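Local coordinates for dual function macrocyclase-peptidase POPB (Galerina marginata, PDB 5N4B), which cleaves after prolyl residues and macrocyclises peptides in the biosynthesis of the highly toxic amanitins, at residues P334-I339 with D359-Q364; R379-E384 with K473-I478; G498-S503 with I621-N626; A405-N410 with F418-G423. The protein carries 1 engineered substitution. All coordinates share one frame; numbering follows the deposited sequence. Where two conformers were deposited one is given.

Contact 1 (P334-I339 with D359-Q364); sequences PQYKVI and DAKLAQ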
loop_
_atom_site.group_PDB
_atom_site.type_symbol
_atom_site.label_atom_id
_atom_site.label_comp_id
_atom_site.label_asym_id
_atom_site.label_seq_id
_atom_site.Cartn_x
_atom_site.Cartn_y
_atom_site.Cartn_z
ATOM N N PRO A 334 8.733 -21.174 0.309
ATOM C CA PRO A 334 8.547 -19.864 0.933
ATOM C C PRO A 334 9.053 -18.705 0.128
ATOM O O PRO A 334 8.581 -17.575 0.353
ATOM C CB PRO A 334 9.251 -20.003 2.276
ATOM C CG PRO A 334 10.165 -21.114 2.133
ATOM C CD PRO A 334 9.515 -22.082 1.156
ATOM N N GLN A 335 9.957 -18.899 -0.844
ATOM C CA GLN A 335 10.419 -17.827 -1.713
ATOM C C GLN A 335 9.647 -17.757 -3.024
ATOM O O GLN A 335 9.990 -16.938 -3.897
ATOM C CB GLN A 335 11.908 -17.996 -2.002
ATOM C CG GLN A 335 12.785 -17.876 -0.795
ATOM C CD GLN A 335 13.162 -16.504 -0.449
ATOM O OE1 GLN A 335 12.471 -15.543 -0.696
ATOM N NE2 GLN A 335 14.341 -16.391 0.177
ATOM N N TYR A 336 8.592 -18.560 -3.155
ATOM C CA TYR A 336 7.705 -18.638 -4.309
ATOM C C TYR A 336 8.351 -19.336 -5.504
ATOM O O TYR A 336 9.573 -19.455 -5.611
ATOM C CB TYR A 336 7.108 -17.272 -4.659
ATOM C CG TYR A 336 6.091 -16.720 -3.700
ATOM C CD1 TYR A 336 6.467 -16.141 -2.495
ATOM C CD2 TYR A 336 4.735 -16.781 -3.994
ATOM C CE1 TYR A 336 5.514 -15.602 -1.620
ATOM C CE2 TYR A 336 3.797 -16.255 -3.113
ATOM C CZ TYR A 336 4.208 -15.676 -1.942
ATOM O OH TYR A 336 3.307 -15.126 -1.014
ATOM N N LYS A 337 7.494 -19.759 -6.428
ATOM C CA LYS A 337 7.871 -20.535 -7.613
ATOM C C LYS A 337 6.687 -20.536 -8.566
ATOM O O LYS A 337 5.616 -20.049 -8.230
ATOM C CB LYS A 337 8.277 -21.970 -7.262
ATOM C CG LYS A 337 7.163 -22.804 -6.676
ATOM C CD LYS A 337 7.577 -24.219 -6.406
ATOM C CE LYS A 337 6.497 -25.011 -5.708
ATOM N NZ LYS A 337 6.955 -26.452 -5.562
ATOM N N VAL A 338 6.882 -21.059 -9.762
ATOM C CA VAL A 338 5.787 -21.255 -10.713
ATOM C C VAL A 338 5.550 -22.737 -10.855
ATOM O O VAL A 338 6.495 -23.485 -11.180
ATOM C CB VAL A 338 6.060 -20.645 -12.098
ATOM C CG1 VAL A 338 4.878 -20.899 -13.032
ATOM C CG2 VAL A 338 6.375 -19.167 -12.017
ATOM N N ILE A 339 4.302 -23.150 -10.670
ATOM C CA ILE A 339 3.877 -24.509 -10.916
ATOM C C ILE A 339 2.926 -24.531 -12.110
ATOM O O ILE A 339 2.361 -23.516 -12.532
ATOM C CB ILE A 339 3.205 -25.168 -9.684
ATOM C CG1 ILE A 339 1.946 -24.381 -9.313
ATOM C CG2 ILE A 339 4.162 -25.267 -8.513
ATOM C CD1 ILE A 339 1.076 -25.125 -8.284
ATOM N N ASP A 359 17.178 -18.313 -2.288
ATOM C CA ASP A 359 17.580 -17.017 -1.734
ATOM C C ASP A 359 17.153 -15.834 -2.615
ATOM O O ASP A 359 17.846 -14.799 -2.686
ATOM C CB ASP A 359 19.086 -16.996 -1.497
ATOM C CG ASP A 359 19.524 -17.966 -0.401
ATOM O OD1 ASP A 359 19.064 -17.870 0.776
ATOM O OD2 ASP A 359 20.312 -18.850 -0.755
ATOM N N ALA A 360 16.071 -15.988 -3.371
ATOM C CA ALA A 360 15.493 -14.824 -4.018
ATOM C C ALA A 360 14.004 -15.076 -4.166
ATOM O O ALA A 360 13.604 -16.133 -4.645
ATOM C CB ALA A 360 16.086 -14.559 -5.390
ATOM N N LYS A 361 13.195 -14.095 -3.808
ATOM C CA LYS A 361 11.754 -14.211 -3.867
ATOM C C LYS A 361 11.282 -13.952 -5.284
ATOM O O LYS A 361 11.594 -12.938 -5.901
ATOM C CB LYS A 361 11.138 -13.189 -2.919
ATOM C CG LYS A 361 9.626 -13.228 -2.884
ATOM C CD LYS A 361 9.077 -12.155 -1.965
ATOM C CE LYS A 361 7.645 -12.257 -1.798
ATOM N NZ LYS A 361 7.161 -11.072 -1.019
ATOM N N LEU A 362 10.444 -14.835 -5.778
ATOM C CA LEU A 362 9.770 -14.607 -7.054
ATOM C C LEU A 362 8.582 -13.693 -6.762
ATOM O O LEU A 362 7.606 -14.108 -6.119
ATOM C CB LEU A 362 9.333 -15.928 -7.659
ATOM C CG LEU A 362 8.563 -15.824 -8.980
ATOM C CD1 LEU A 362 9.454 -15.228 -10.073
ATOM C CD2 LEU A 362 7.994 -17.143 -9.380
ATOM N N ALA A 363 8.663 -12.455 -7.210
ATOM C CA ALA A 363 7.695 -11.413 -6.838
ATOM C C ALA A 363 6.562 -11.256 -7.831
ATOM O O ALA A 363 5.444 -10.914 -7.425
ATOM C CB ALA A 363 8.425 -10.073 -6.709
ATOM N N GLN A 364 6.824 -11.457 -9.116
ATOM C CA GLN A 364 5.815 -11.261 -10.154
ATOM C C GLN A 364 6.189 -12.093 -11.376
ATOM O O GLN A 364 7.380 -12.169 -11.726
ATOM C CB GLN A 364 5.767 -9.778 -10.539
ATOM C CG GLN A 364 4.592 -9.430 -11.454
ATOM C CD GLN A 364 4.549 -7.995 -11.968
ATOM O OE1 GLN A 364 5.438 -7.185 -11.760
ATOM N NE2 GLN A 364 3.535 -7.718 -12.749
HETATM O O HOH W 1 11.978 -18.165 -5.874
#
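With chi1 at 178°, L362 sets CG anti to its backbone N, and chi2 near +60° then swings CD2 to V338 CG2, 3.7 Å away; the two branched side chains cross obliquely. Y336 CB packs 4.0 Å from L362 CB. Y336 turns CG anti to its own carbonyl carbon, so the ring runs alongside the fully extended chain of K361, whose CE passes 4.0 Å from Y336 CE1. Beyond this contact, the Y336 hydroxyl reaches D314 and K361 NZ reaches the carbonyl of G532. The segments belong to neighbouring blades of the beta-propeller: P334-Y336 lead into the third strand of one four-stranded sheet, and K361 begins the first strand of the next. One backbone hydrogen bond joins the two segments, from L362 N to Q335 O (2.9 Å), with the donor nearly along the C=O axis; K361 CA adds a C-H...O contact to the same oxygen at 3.2 Å. The Q335 chain, bent at chi2 (-85°), crosses K361 at about a right angle, and its OE1 lies 3.5 Å from K361 CB. Q335 NE2 bonds to the carbonyl of K358. A water lies within hydrogen-bonding distance of two carbonyls, 2.7 Å from Y336 O and 2.9 Å from A360 O.

Contact 2 (R379-E384 with K473-I478); sequences RNVKDE and KIPMFI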
loop_
_atom_site.group_PDB
_atom_site.type_symbol
_atom_site.label_atom_id
_atom_site.label_comp_id
_atom_site.label_asym_id
_atom_site.label_seq_id
_atom_site.Cartn_x
_atom_site.Cartn_y
_atom_site.Cartn_z
ATOM N N ARG A 379 15.998 -9.989 -4.872
ATOM C CA ARG A 379 17.175 -10.596 -4.278
ATOM C C ARG A 379 17.829 -9.511 -3.417
ATOM O O ARG A 379 18.184 -8.429 -3.926
ATOM C CB ARG A 379 18.133 -11.069 -5.379
ATOM C CG ARG A 379 19.332 -11.799 -4.783
ATOM C CD ARG A 379 20.463 -12.012 -5.826
ATOM N NE ARG A 379 19.846 -12.499 -7.013
ATOM C CZ ARG A 379 19.430 -13.743 -7.203
ATOM N NH1 ARG A 379 19.620 -14.681 -6.274
ATOM N NH2 ARG A 379 18.810 -14.024 -8.360
ATOM N N ASN A 380 17.967 -9.773 -2.123
ATOM C CA ASN A 380 18.498 -8.756 -1.218
ATOM C C ASN A 380 17.689 -7.456 -1.333
ATOM O O ASN A 380 18.210 -6.353 -1.223
ATOM C CB ASN A 380 19.997 -8.505 -1.414
ATOM C CG ASN A 380 20.843 -9.687 -1.121
ATOM O OD1 ASN A 380 21.711 -10.070 -1.929
ATOM N ND2 ASN A 380 20.592 -10.279 -0.026
ATOM N N VAL A 381 16.373 -7.590 -1.489
ATOM C CA VAL A 381 15.411 -6.499 -1.498
ATOM C C VAL A 381 15.575 -5.591 -2.699
ATOM O O VAL A 381 15.083 -4.445 -2.707
ATOM C CB VAL A 381 15.428 -5.709 -0.170
ATOM C CG1 VAL A 381 14.054 -5.041 0.055
ATOM C CG2 VAL A 381 15.773 -6.584 1.016
ATOM N N LYS A 382 16.198 -6.096 -3.752
ATOM C CA LYS A 382 16.409 -5.343 -4.978
ATOM C C LYS A 382 15.924 -6.214 -6.145
ATOM O O LYS A 382 16.226 -7.409 -6.220
ATOM C CB LYS A 382 17.894 -5.021 -5.130
ATOM C CG LYS A 382 18.397 -4.032 -4.013
ATOM C CD LYS A 382 19.894 -3.905 -3.901
ATOM C CE LYS A 382 20.508 -5.094 -3.198
ATOM N NZ LYS A 382 21.952 -4.962 -3.246
ATOM N N ASP A 383 15.154 -5.625 -7.029
ATOM C CA ASP A 383 14.475 -6.369 -8.064
ATOM C C ASP A 383 15.353 -6.605 -9.286
ATOM O O ASP A 383 16.109 -5.719 -9.726
ATOM C CB ASP A 383 13.192 -5.646 -8.469
ATOM C CG ASP A 383 12.101 -5.752 -7.420
ATOM O OD1 ASP A 383 12.163 -6.627 -6.491
ATOM O OD2 ASP A 383 11.069 -5.032 -7.539
ATOM N N GLU A 384 15.195 -7.792 -9.862
ATOM C CA GLU A 384 15.903 -8.250 -11.049
ATOM C C GLU A 384 14.868 -8.785 -12.028
ATOM O O GLU A 384 13.938 -9.496 -11.633
ATOM C CB GLU A 384 16.889 -9.342 -10.699
ATOM C CG GLU A 384 17.832 -8.964 -9.568
ATOM C CD GLU A 384 18.838 -10.055 -9.221
ATOM O OE1 GLU A 384 18.754 -11.175 -9.795
ATOM O OE2 GLU A 384 19.727 -9.807 -8.388
ATOM N N LYS A 473 20.953 -11.538 10.953
ATOM C CA LYS A 473 21.493 -10.464 10.147
ATOM C C LYS A 473 20.384 -9.860 9.298
ATOM O O LYS A 473 19.635 -10.568 8.622
ATOM C CB LYS A 473 22.619 -10.991 9.273
ATOM C CG LYS A 473 23.765 -11.597 10.090
ATOM C CD LYS A 473 24.356 -10.619 11.082
ATOM C CE LYS A 473 25.575 -11.217 11.826
ATOM N NZ LYS A 473 25.254 -12.567 12.442
ATOM N N ILE A 474 20.268 -8.535 9.360
ATOM C CA ILE A 474 19.181 -7.786 8.733
ATOM C C ILE A 474 19.830 -6.788 7.789
ATOM O O ILE A 474 20.724 -6.041 8.214
ATOM C CB ILE A 474 18.326 -7.018 9.756
ATOM C CG1 ILE A 474 17.875 -7.855 10.958
ATOM C CG2 ILE A 474 17.133 -6.387 9.057
ATOM C CD1 ILE A 474 16.955 -8.907 10.695
ATOM N N PRO A 475 19.395 -6.673 6.535
ATOM C CA PRO A 475 19.898 -5.596 5.668
ATOM C C PRO A 475 19.102 -4.320 5.855
ATOM O O PRO A 475 17.941 -4.333 6.270
ATOM C CB PRO A 475 19.654 -6.136 4.250
ATOM C CG PRO A 475 18.405 -6.933 4.442
ATOM C CD PRO A 475 18.404 -7.527 5.826
ATOM N N MET A 476 19.759 -3.218 5.540
ATOM C CA MET A 476 19.167 -1.895 5.695
ATOM C C MET A 476 19.677 -1.004 4.569
ATOM O O MET A 476 20.890 -0.869 4.371
ATOM C CB MET A 476 19.564 -1.281 7.023
ATOM C CG MET A 476 19.076 0.149 7.229
ATOM S SD MET A 476 19.034 0.692 8.968
ATOM C CE MET A 476 20.670 0.274 9.549
ATOM N N PHE A 477 18.760 -0.310 3.898
ATOM C CA PHE A 477 19.156 0.714 2.933
ATOM C C PHE A 477 19.479 2.013 3.654
ATOM O O PHE A 477 18.789 2.398 4.603
ATOM C CB PHE A 477 18.025 0.995 1.961
ATOM C CG PHE A 477 17.659 -0.154 1.079
ATOM C CD1 PHE A 477 18.556 -0.646 0.142
ATOM C CD2 PHE A 477 16.409 -0.728 1.160
ATOM C CE1 PHE A 477 18.181 -1.699 -0.704
ATOM C CE2 PHE A 477 16.035 -1.782 0.269
ATOM C CZ PHE A 477 16.926 -2.236 -0.627
ATOM N N ILE A 478 20.567 2.663 3.226
ATOM C CA ILE A 478 20.948 3.980 3.732
ATOM C C ILE A 478 21.050 4.904 2.532
ATOM O O ILE A 478 21.811 4.623 1.594
ATOM C CB ILE A 478 22.265 3.940 4.527
ATOM C CG1 ILE A 478 22.053 3.059 5.775
ATOM C CG2 ILE A 478 22.642 5.320 4.940
ATOM C CD1 ILE A 478 23.279 2.958 6.745
#
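F477 leaves strand 473-481 with CG anti to its carbonyl carbon (chi1 -65°), which swings the ring out from CB toward the turn R379-K382. CB itself stays back on the strand, and the far end of the ring does the touching. CE2 meets V381 CG1 at 3.8 Å. On the other flank, F477 CE1 lies 4.1 Å from K382 CG, near the ring plane. The tip, CZ, packs against V381 CB at 3.8 Å and points its edge at V381 O, 3.6 Å away. F424 forms an edge-to-face pair with the ring. P475 adds a looser touch, its CG 4.3 Å from V381 CG2. The turn is type I', with N380 and V381 both at positive phi, and it joins two strands of a propeller blade; strand 473-481 belongs to the eight-stranded sheet of the hydrolase domain. Within the hairpin R379 grips E384 side-on, NE to OE2 at 3.0 Å and NH2 to OE1, both acceptors in the guanidinium plane. No hydrogen bond links the two segments, so this largely apolar patch could probably separate without losing one between them, while the bond from Q463 to N380 O would be at stake.

Contact 3 (G498-S503 with I621-N626); sequences GGFATS and ISEYGN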
loop_
_atom_site.group_PDB
_atom_site.type_symbol
_atom_site.label_atom_id
_atom_site.label_comp_id
_atom_site.label_asym_id
_atom_site.label_seq_id
_atom_site.Cartn_x
_atom_site.Cartn_y
_atom_site.Cartn_z
ATOM N N GLY A 498 6.902 -3.323 8.682
ATOM C CA GLY A 498 7.203 -4.420 9.584
ATOM C C GLY A 498 6.104 -5.442 9.790
ATOM O O GLY A 498 5.838 -5.854 10.921
ATOM N N GLY A 499 5.435 -5.829 8.742
ATOM C CA GLY A 499 4.351 -6.777 8.896
ATOM C C GLY A 499 3.726 -7.156 7.561
ATOM O O GLY A 499 3.961 -6.551 6.498
ATOM N N PHE A 500 2.885 -8.180 7.648
ATOM C CA PHE A 500 1.939 -8.565 6.602
ATOM C C PHE A 500 2.625 -9.056 5.327
ATOM O O PHE A 500 1.976 -9.132 4.264
ATOM C CB PHE A 500 0.930 -7.464 6.304
ATOM C CG PHE A 500 0.055 -7.108 7.487
ATOM C CD1 PHE A 500 -1.091 -7.878 7.754
ATOM C CD2 PHE A 500 0.358 -6.053 8.334
ATOM C CE1 PHE A 500 -1.904 -7.591 8.815
ATOM C CE2 PHE A 500 -0.475 -5.753 9.446
ATOM C CZ PHE A 500 -1.629 -6.512 9.666
ATOM N N ALA A 501 3.893 -9.457 5.439
ATOM C CA ALA A 501 4.681 -9.861 4.279
ATOM C C ALA A 501 4.847 -8.732 3.275
ATOM O O ALA A 501 5.166 -8.973 2.098
ATOM C CB ALA A 501 4.108 -11.125 3.619
ATOM N N THR A 502 4.676 -7.477 3.693
ATOM C CA THR A 502 4.906 -6.312 2.848
ATOM C C THR A 502 6.402 -6.013 2.886
ATOM O O THR A 502 7.004 -5.923 3.951
ATOM C CB THR A 502 4.076 -5.150 3.364
ATOM O OG1 THR A 502 2.686 -5.534 3.268
ATOM C CG2 THR A 502 4.339 -3.878 2.580
ATOM N N SER A 503 6.999 -5.902 1.714
ATOM C CA SER A 503 8.418 -5.611 1.578
ATOM C C SER A 503 8.666 -4.110 1.616
ATOM O O SER A 503 7.964 -3.324 0.957
ATOM C CB SER A 503 8.929 -6.194 0.267
ATOM O OG SER A 503 8.994 -7.602 0.373
ATOM N N ILE A 621 -5.795 -10.865 13.070
ATOM C CA ILE A 621 -5.461 -11.933 14.000
ATOM C C ILE A 621 -4.355 -12.822 13.443
ATOM O O ILE A 621 -3.523 -13.325 14.207
ATOM C CB ILE A 621 -6.731 -12.705 14.367
ATOM C CG1 ILE A 621 -7.587 -11.827 15.289
ATOM C CG2 ILE A 621 -6.382 -14.003 15.039
ATOM C CD1 ILE A 621 -9.005 -12.399 15.504
ATOM N N SER A 622 -4.295 -13.010 12.121
ATOM C CA SER A 622 -3.206 -13.800 11.553
ATOM C C SER A 622 -1.858 -13.112 11.708
ATOM O O SER A 622 -0.822 -13.775 11.580
ATOM C CB SER A 622 -3.485 -14.085 10.087
ATOM O OG SER A 622 -3.668 -12.905 9.375
ATOM N N GLU A 623 -1.838 -11.806 11.965
ATOM C CA GLU A 623 -0.632 -11.028 12.168
ATOM C C GLU A 623 -0.241 -10.834 13.621
ATOM O O GLU A 623 0.944 -10.885 13.947
ATOM C CB GLU A 623 -0.763 -9.642 11.537
ATOM C CG GLU A 623 0.549 -8.883 11.431
ATOM C CD GLU A 623 1.552 -9.455 10.395
ATOM O OE1 GLU A 623 1.146 -10.323 9.605
ATOM O OE2 GLU A 623 2.742 -9.031 10.418
ATOM N N TYR A 624 -1.205 -10.603 14.501
ATOM C CA TYR A 624 -0.950 -10.223 15.891
ATOM C C TYR A 624 -1.318 -11.299 16.907
ATOM O O TYR A 624 -0.866 -11.202 18.058
ATOM C CB TYR A 624 -1.738 -8.951 16.223
ATOM C CG TYR A 624 -1.481 -7.760 15.332
ATOM C CD1 TYR A 624 -0.210 -7.424 14.985
ATOM C CD2 TYR A 624 -2.519 -6.975 14.873
ATOM C CE1 TYR A 624 0.050 -6.341 14.163
ATOM C CE2 TYR A 624 -2.286 -5.891 14.058
ATOM C CZ TYR A 624 -0.986 -5.584 13.709
ATOM O OH TYR A 624 -0.861 -4.500 12.891
ATOM N N GLY A 625 -2.138 -12.280 16.539
ATOM C CA GLY A 625 -2.757 -13.151 17.518
ATOM C C GLY A 625 -4.148 -12.666 17.906
ATOM O O GLY A 625 -4.600 -11.574 17.549
ATOM N N ASN A 626 -4.824 -13.495 18.700
ATOM C CA ASN A 626 -6.190 -13.236 19.120
ATOM C C ASN A 626 -6.201 -12.917 20.616
ATOM O O ASN A 626 -5.936 -13.810 21.437
ATOM C CB ASN A 626 -7.066 -14.451 18.831
ATOM C CG ASN A 626 -8.529 -14.177 19.060
ATOM O OD1 ASN A 626 -8.915 -13.272 19.831
ATOM N ND2 ASN A 626 -9.371 -14.975 18.407
#
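E623 OE2 is gripped twice: F500 N donates to it at 2.9 Å, and K547 NZ forms a salt bridge with it. The amide comes from above the carboxylate plane, 56° out of it, and the N-H...O angle is a fair 155°. The other oxygen, OE1, takes a bond from H539, while K547 also reaches G498 O, so one lysine ties the carboxylate to the loop. OE2 comes within 3.2 Å of G499 CA, a close approach where glycine has no side chain to stand in the way. With CG anti to the backbone N, E623 sets CG over one face of the F500 ring, 3.8 Å from its centroid, in a CH-pi contact, and E623 CB approaches F500 CE1 at 3.6 Å. The bend at chi2 then turns the carboxylate to the amide and lays it along the ring, the two planes stacked 18° apart. Y624 follows with an offset edge-to-face pair: the edge of F500 points at the face of Y624, centroids 6.0 Å apart. Y624 OH lies at the rim of F500, 3.7 Å from CE2, and bonds to N579, the neighbour of A578. Loop 498-503, with its type I' turn G499-T502, thus meets the short helix 621-624 beside the active site; the F500 side chain is about 7 Å from that of A578, the engineered position of the catalytic serine. A buried carboxylate so surrounded by lysine, amide and histidine is probably ionised and, together with the CH-pi contact, probably helps to position F500 near the catalytic residue.

Contact 4 (A405-N410 with F418-G423); sequences AASIAN and FLTLSG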
loop_
_atom_site.group_PDB
_atom_site.type_symbol
_atom_site.label_atom_id
_atom_site.label_comp_id
_atom_site.label_asym_id
_atom_site.label_seq_id
_atom_site.Cartn_x
_atom_site.Cartn_y
_atom_site.Cartn_z
ATOM N N ALA A 405 13.174 -1.053 -7.409
ATOM C CA ALA A 405 11.949 -1.834 -7.476
ATOM C C ALA A 405 11.396 -1.784 -8.891
ATOM O O ALA A 405 11.437 -0.731 -9.556
ATOM C CB ALA A 405 10.889 -1.299 -6.501
ATOM N N ALA A 406 10.880 -2.911 -9.365
ATOM C CA ALA A 406 10.391 -3.037 -10.735
ATOM C C ALA A 406 9.017 -3.699 -10.771
ATOM O O ALA A 406 8.683 -4.529 -9.924
ATOM C CB ALA A 406 11.333 -3.868 -11.536
ATOM N N SER A 407 8.213 -3.326 -11.754
ATOM C CA SER A 407 6.951 -4.002 -12.047
ATOM C C SER A 407 6.780 -4.167 -13.550
ATOM O O SER A 407 7.377 -3.424 -14.338
ATOM C CB SER A 407 5.765 -3.175 -11.603
ATOM O OG SER A 407 5.867 -2.792 -10.274
ATOM N N ILE A 408 6.000 -5.193 -13.935
ATOM C CA ILE A 408 5.732 -5.506 -15.339
ATOM C C ILE A 408 4.341 -5.026 -15.653
ATOM O O ILE A 408 3.428 -5.249 -14.862
ATOM C CB ILE A 408 5.820 -7.013 -15.608
ATOM C CG1 ILE A 408 7.100 -7.628 -15.071
ATOM C CG2 ILE A 408 5.683 -7.290 -17.125
ATOM C CD1 ILE A 408 6.997 -9.123 -14.900
ATOM N N ALA A 409 4.160 -4.483 -16.839
ATOM C CA ALA A 409 2.853 -4.101 -17.384
ATOM C C ALA A 409 2.751 -4.620 -18.815
ATOM O O ALA A 409 3.598 -4.305 -19.665
ATOM C CB ALA A 409 2.705 -2.584 -17.398
ATOM N N ASN A 410 1.703 -5.374 -19.090
ATOM C CA ASN A 410 1.538 -5.923 -20.419
ATOM C C ASN A 410 0.151 -6.542 -20.579
ATOM O O ASN A 410 -0.612 -6.722 -19.623
ATOM C CB ASN A 410 2.614 -6.949 -20.761
ATOM C CG ASN A 410 2.370 -8.292 -20.163
ATOM O OD1 ASN A 410 2.100 -8.429 -18.980
ATOM N ND2 ASN A 410 2.433 -9.303 -20.989
ATOM N N PHE A 418 6.070 -3.676 -20.945
ATOM C CA PHE A 418 6.768 -2.597 -20.287
ATOM C C PHE A 418 7.228 -3.005 -18.896
ATOM O O PHE A 418 6.696 -3.913 -18.248
ATOM C CB PHE A 418 5.869 -1.349 -20.102
ATOM C CG PHE A 418 5.404 -0.777 -21.369
ATOM C CD1 PHE A 418 6.258 -0.008 -22.153
ATOM C CD2 PHE A 418 4.119 -1.027 -21.827
ATOM C CE1 PHE A 418 5.835 0.480 -23.366
ATOM C CE2 PHE A 418 3.704 -0.488 -23.063
ATOM C CZ PHE A 418 4.569 0.213 -23.804
ATOM N N LEU A 419 8.273 -2.304 -18.454
ATOM C CA LEU A 419 8.742 -2.336 -17.072
ATOM C C LEU A 419 8.679 -0.932 -16.506
ATOM O O LEU A 419 9.113 0.033 -17.164
ATOM C CB LEU A 419 10.170 -2.846 -16.948
ATOM C CG LEU A 419 10.483 -4.173 -17.588
ATOM C CD1 LEU A 419 12.016 -4.418 -17.530
ATOM C CD2 LEU A 419 9.736 -5.273 -16.950
ATOM N N THR A 420 8.153 -0.811 -15.296
ATOM C CA THR A 420 8.224 0.447 -14.556
ATOM C C THR A 420 9.261 0.283 -13.450
ATOM O O THR A 420 9.204 -0.672 -12.661
ATOM C CB THR A 420 6.880 0.906 -14.034
ATOM O OG1 THR A 420 6.318 -0.066 -13.193
ATOM C CG2 THR A 420 5.914 1.073 -15.194
ATOM N N LEU A 421 10.236 1.181 -13.433
ATOM C CA LEU A 421 11.458 1.080 -12.635
ATOM C C LEU A 421 11.575 2.336 -11.783
ATOM O O LEU A 421 11.499 3.458 -12.309
ATOM C CB LEU A 421 12.698 0.967 -13.555
ATOM C CG LEU A 421 12.599 -0.151 -14.594
ATOM C CD1 LEU A 421 13.783 -0.030 -15.514
ATOM C CD2 LEU A 421 12.530 -1.520 -13.948
ATOM N N SER A 422 11.787 2.164 -10.491
ATOM C CA SER A 422 12.048 3.318 -9.628
ATOM C C SER A 422 12.866 2.881 -8.429
ATOM O O SER A 422 13.012 1.697 -8.155
ATOM C CB SER A 422 10.775 4.015 -9.177
ATOM O OG SER A 422 10.087 3.255 -8.194
ATOM N N GLY A 423 13.415 3.851 -7.713
ATOM C CA GLY A 423 14.201 3.556 -6.544
ATOM C C GLY A 423 14.612 4.842 -5.877
ATOM O O GLY A 423 14.118 5.912 -6.214
HETATM O O HOH W 2 9.004 0.821 -9.185
HETATM O O HOH W 3 6.664 0.482 -10.527
#
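L421 leans its CD2 over the small methyl of A406, CB to CD2 3.6 Å, so a bulky branch sits in the low spot that alanine makes beside it. Two pairs along, the next on this face, the side chains of L419 and I408 lie side by side and point the same way, L419 CD2 4.0 Å from I408 CG1. Both leucines turn CG anti to their carbonyl carbon (chi1 -53°), which brings their CD2 methyls toward the neighbouring strand 405-409. I385 of the preceding blade packs against A406, L419 and L421, and I376 against A406 and I408. These strands form an antiparallel beta hairpin, the first two strands of the last four-stranded blade in the chain, twisted to 160° between their directions. Alternate residues, A405, S407, A409, F418, T420 and S422, line the other face, where a polar side chain of the bound peptide bonds to T420 OG1. T420 OG1 takes the crowded position between N and carbonyl carbon and rests 3.5 Å from S407 CB; a water lies 2.7 Å from T420 OG1. A second water spans A405 O and S422 OG, 2.8 Å from the latter. Six backbone bonds stitch the pairs A405-S422, S407-T420 and A409-F418; S407 O accepts T420 N at 2.9 Å.

How the contacts relate
Contacts 1 and 4 and the first segment of contact 2 lie in the last three blades of the propeller in chain order; the three centres are 16 to 18 Å apart. Strand 361-368 of contact 1 and strand 382-388 of contact 2 belong to one blade, and each sends a side chain to a backbone N of strand 405-409, probably as hydrogen bonds: Q364 OE1 lies 3.0 Å from I408 N, and D383 OD2 2.8 Å from A406 N. Along the chain contact 1 comes first; contact 4 falls between the two halves of contact 2, whose second strand is in the hydrolase domain; contact 3 follows. Contacts 3 and 4 are farthest apart, about 26 Å between centres. Contact 2 spans the domain interface, linking the propeller, which meets the bound peptide at contact 4, with the domain carrying the active site.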